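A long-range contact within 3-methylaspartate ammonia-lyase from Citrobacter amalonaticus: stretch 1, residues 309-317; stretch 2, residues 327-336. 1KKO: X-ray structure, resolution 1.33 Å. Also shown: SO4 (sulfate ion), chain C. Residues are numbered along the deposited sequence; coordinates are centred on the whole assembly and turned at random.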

# COMPACT_ATOMS: atom_id res chain seq x y z
N TRP A 309 -17.79 -7.91 18.77
CA TRP A 309 -18.50 -7.31 19.91
C TRP A 309 -17.58 -6.57 20.87
O TRP A 309 -18.05 -6.06 21.89
N CYS A 310 -16.29 -6.49 20.53
CA CYS A 310 -15.32 -5.77 21.34
C CYS A 310 -14.84 -4.61 20.49
O CYS A 310 -13.80 -4.69 19.84
N ASN A 311 -15.62 -3.53 20.48
CA ASN A 311 -15.39 -2.41 19.56
C ASN A 311 -14.79 -1.16 20.18
O ASN A 311 -13.76 -0.66 19.71
N THR A 312 -15.45 -0.64 21.22
CA THR A 312 -15.08 0.62 21.83
C THR A 312 -14.11 0.43 22.98
O THR A 312 -13.87 -0.68 23.45
N TYR A 313 -13.61 1.56 23.47
CA TYR A 313 -12.76 1.57 24.66
C TYR A 313 -13.47 0.83 25.81
O TYR A 313 -12.88 -0.05 26.43
N GLN A 314 -14.72 1.18 26.07
CA GLN A 314 -15.43 0.52 27.17
C GLN A 314 -15.62 -0.98 26.92
O GLN A 314 -15.52 -1.79 27.85
N ASP A 315 -15.87 -1.36 25.67
CA ASP A 315 -15.97 -2.78 25.36
C ASP A 315 -14.68 -3.49 25.76
O ASP A 315 -14.70 -4.57 26.33
N ILE A 316 -13.55 -2.90 25.40
CA ILE A 316 -12.26 -3.50 25.68
C ILE A 316 -12.06 -3.65 27.20
O ILE A 316 -11.60 -4.69 27.67
N VAL A 317 -12.42 -2.62 27.94
CA VAL A 317 -12.38 -2.67 29.40
C VAL A 317 -13.23 -3.84 29.91
O VAL A 317 -12.79 -4.60 30.78
N MSE A 327 -6.07 -12.25 24.66
CA MSE A 327 -5.73 -11.10 23.85
C MSE A 327 -7.00 -10.52 23.28
O MSE A 327 -7.96 -11.26 23.05
N VAL A 328 -7.03 -9.21 23.10
CA VAL A 328 -8.16 -8.54 22.47
C VAL A 328 -7.70 -7.74 21.26
O VAL A 328 -6.68 -7.06 21.33
N GLN A 329 -8.45 -7.83 20.16
CA GLN A 329 -8.18 -6.95 19.02
C GLN A 329 -8.82 -5.58 19.25
O GLN A 329 -10.05 -5.45 19.25
N ILE A 330 -7.96 -4.59 19.46
CA ILE A 330 -8.33 -3.18 19.55
C ILE A 330 -8.37 -2.75 18.07
O ILE A 330 -7.34 -2.49 17.45
N LYS A 331 -9.56 -2.79 17.49
CA LYS A 331 -9.71 -2.58 16.05
C LYS A 331 -9.81 -1.08 15.83
O LYS A 331 -10.88 -0.48 15.91
N THR A 332 -8.66 -0.49 15.56
CA THR A 332 -8.48 0.94 15.75
C THR A 332 -9.57 1.88 15.23
O THR A 332 -9.98 2.74 15.97
N PRO A 333 -10.09 1.76 14.00
CA PRO A 333 -11.08 2.76 13.57
C PRO A 333 -12.34 2.74 14.42
O PRO A 333 -13.01 3.74 14.57
N ASP A 334 -12.66 1.58 14.98
CA ASP A 334 -13.87 1.44 15.77
C ASP A 334 -13.83 2.12 17.13
O ASP A 334 -14.86 2.26 17.77
N LEU A 335 -12.65 2.55 17.55
CA LEU A 335 -12.52 3.23 18.83
C LEU A 335 -12.76 4.73 18.70
O LEU A 335 -12.78 5.42 19.70
N GLY A 336 -12.94 5.24 17.49
CA GLY A 336 -13.13 6.68 17.33
C GLY A 336 -11.80 7.40 17.47
O GLY A 336 -10.86 7.13 16.75

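Apolar side chains of the strand and the 3-10 segment pack against the first stretch, and water makes the polar links, since no direct hydrogen bond crosses between the stretches. Together they bury 387 Å², counting both sides.

The apolar part is organised around Ile316, in the first turn of the helix. Its CA-to-CB bond points toward the other stretch, and with chi1 m and chi2 t the side chain meets three residues of stretch 2. CD1 of Ile316 lies 3.7 Å from CD2 of Leu335 and 3.8 Å from CG1 of Ile330, while CG2 of Ile316 is 4.2 Å from CG2 of Val328. One branched residue thus bridges the strand and the 3-10 segment that follows it. Val328 (chi1 m) also points toward stretch 1, and its CG1 sits 4.5 Å from SG of Cys310, whose CA-to-CB bond points toward stretch 2; this is a looser contact made by a t rotamer. Ile330 (m, t) leaves its CA sideways yet still reaches the isoleucine. Leu335 also starts sideways, but its end comes nearer: with chi1 at -80° and chi2 at 84°, CD1 of Leu335 approaches O of Asn311 to 3.3 Å, and CG of Leu335 lies 4.2 Å from N of Tyr313. The leucine therefore packs against the backbone leading into the helix as well as against the isoleucine. Tyr313 (chi1 t) contributes mainly that backbone, for the end of its side chain leads away.

The helix start is fixed by bonds within stretch 1. Thr312, the N-cap, points away from stretch 2; its p rotamer places OG1 to accept from N of Asp315 at 3.0 Å. Asp315 (chi1 m) returns the favour, its OD2 accepting from N of Thr312 at 3.0 Å and from N of Asn311 at 2.9 Å. This reciprocal capping box holds the start of the helix on which Ile316 sits.

Three waters join the stretches, two through backbone atoms and one through side chains. Water 1 accepts from N of Lys331 (2.8 Å) and lies within hydrogen-bonding distance of O of Cys310 (2.9 Å) and O of Asn311 (2.8 Å), so it links loop carbonyls to the amide just beyond the strand. Asp334 points toward stretch 1, Asn311 sideways; OD1 of Asn311 and OD2 of Asp334, both in m rotamers, stand 4.2 Å apart, and water 2 lies between them, 2.7 Å from OD1 of Asn311 and 2.7 Å from OD2 of Asp334. Water 3 accepts from N of Tyr313 at 3.0 Å and donates to O of Leu335 at 2.8 Å, connecting an amide of the first helical turn to the 3-10 segment.

Lys331 runs out of the contact. Its NZ donates to OE1 of Gln329 at 3.2 Å and to O4 of the sulfate at 2.7 Å, an ion probably from the crystallisation liquor. The rule to read here is a capped helix start, one isoleucine spanning three partners, and waters linking polar atoms that do not meet directly.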

# COMPACT_ATOMS: atom_id res chain seq x y z
CB TRP A 309 -19.39 -8.33 20.63
CG TRP A 309 -20.34 -8.93 19.64
CD1 TRP A 309 -20.27 -10.17 19.11
CD2 TRP A 309 -21.43 -8.27 18.99
NE1 TRP A 309 -21.28 -10.35 18.19
CE2 TRP A 309 -22.01 -9.19 18.10
CE3 TRP A 309 -22.00 -7.00 19.10
CZ2 TRP A 309 -23.10 -8.88 17.31
CZ3 TRP A 309 -23.10 -6.70 18.31
CH2 TRP A 309 -23.63 -7.63 17.44
CB CYS A 310 -14.18 -6.70 21.72
SG CYS A 310 -13.05 -5.95 22.90
CB ASN A 311 -16.71 -2.00 18.90
CG ASN A 311 -17.37 -3.11 18.15
OD1 ASN A 311 -16.71 -3.89 17.45
ND2 ASN A 311 -18.69 -3.19 18.26
CB THR A 312 -16.33 1.30 22.41
OG1 THR A 312 -16.81 0.49 23.50
CG2 THR A 312 -17.48 1.37 21.38
CB TYR A 313 -12.42 3.01 25.09
CG TYR A 313 -11.79 3.01 26.46
CD1 TYR A 313 -10.46 2.69 26.63
CD2 TYR A 313 -12.55 3.25 27.59
CE1 TYR A 313 -9.90 2.64 27.88
CE2 TYR A 313 -11.98 3.21 28.85
CZ TYR A 313 -10.65 2.91 28.99
OH TYR A 313 -10.05 2.83 30.25
CB GLN A 314 -16.77 1.19 27.46
CG GLN A 314 -17.47 0.60 28.70
CD GLN A 314 -16.69 0.85 29.98
OE1 GLN A 314 -16.30 1.98 30.26
NE2 GLN A 314 -16.47 -0.20 30.77
CB ASP A 315 -16.18 -3.02 23.87
CG ASP A 315 -17.51 -2.54 23.36
OD1 ASP A 315 -18.46 -2.32 24.15
OD2 ASP A 315 -17.69 -2.40 22.13
CB ILE A 316 -11.14 -2.68 25.02
CG1 ILE A 316 -11.25 -2.82 23.49
CG2 ILE A 316 -9.79 -3.11 25.54
CD1 ILE A 316 -10.66 -1.67 22.73
CB VAL A 317 -12.86 -1.34 29.99
CG1 VAL A 317 -13.15 -1.45 31.47
CG2 VAL A 317 -11.82 -0.27 29.73
CB MSE A 327 -4.82 -11.56 22.70
CG MSE A 327 -4.42 -10.49 21.72
SE MSE A 327 -3.27 -11.19 20.31
CE MSE A 327 -1.57 -10.78 21.10
CB VAL A 328 -8.89 -7.56 23.43
CG1 VAL A 328 -9.63 -8.30 24.52
CG2 VAL A 328 -7.94 -6.59 24.02
CB GLN A 329 -8.65 -7.49 17.66
CG GLN A 329 -8.20 -6.46 16.59
CD GLN A 329 -8.52 -6.71 15.14
OE1 GLN A 329 -8.43 -5.76 14.33
NE2 GLN A 329 -8.92 -7.92 14.79
CB ILE A 330 -7.26 -2.46 20.38
CG1 ILE A 330 -7.20 -3.05 21.80
CG2 ILE A 330 -7.49 -0.95 20.43
CD1 ILE A 330 -6.03 -2.56 22.62
CB LYS A 331 -10.91 -3.33 15.51
CG LYS A 331 -10.93 -3.36 14.00
CD LYS A 331 -11.98 -4.30 13.44
CE LYS A 331 -11.66 -4.77 12.03
NZ LYS A 331 -10.66 -5.85 12.02
CB THR A 332 -7.08 1.41 15.32
OG1 THR A 332 -6.88 1.19 13.91
CG2 THR A 332 -5.97 0.65 16.05
CB PRO A 333 -11.38 2.36 12.11
CG PRO A 333 -10.24 1.51 11.70
CD PRO A 333 -9.83 0.77 12.94
CB ASP A 334 -14.19 -0.03 15.97
CG ASP A 334 -14.64 -0.73 14.71
OD1 ASP A 334 -15.32 -0.09 13.86
OD2 ASP A 334 -14.36 -1.93 14.53
CB LEU A 335 -11.15 2.99 19.46
CG LEU A 335 -11.02 1.64 20.16
CD1 LEU A 335 -10.68 0.53 19.19
CD2 LEU A 335 -10.01 1.72 21.29
S SO4 C . -10.45 -6.37 8.32
O1 SO4 C . -11.26 -5.13 8.42
O2 SO4 C . -11.36 -7.30 7.55
O3 SO4 C . -9.22 -6.12 7.58
O4 SO4 C . -10.13 -6.99 9.63
O HOH W 1 -11.89 -2.70 19.11
O HOH W 2 -14.23 -4.03 16.30
O HOH W 3 -13.94 4.07 21.89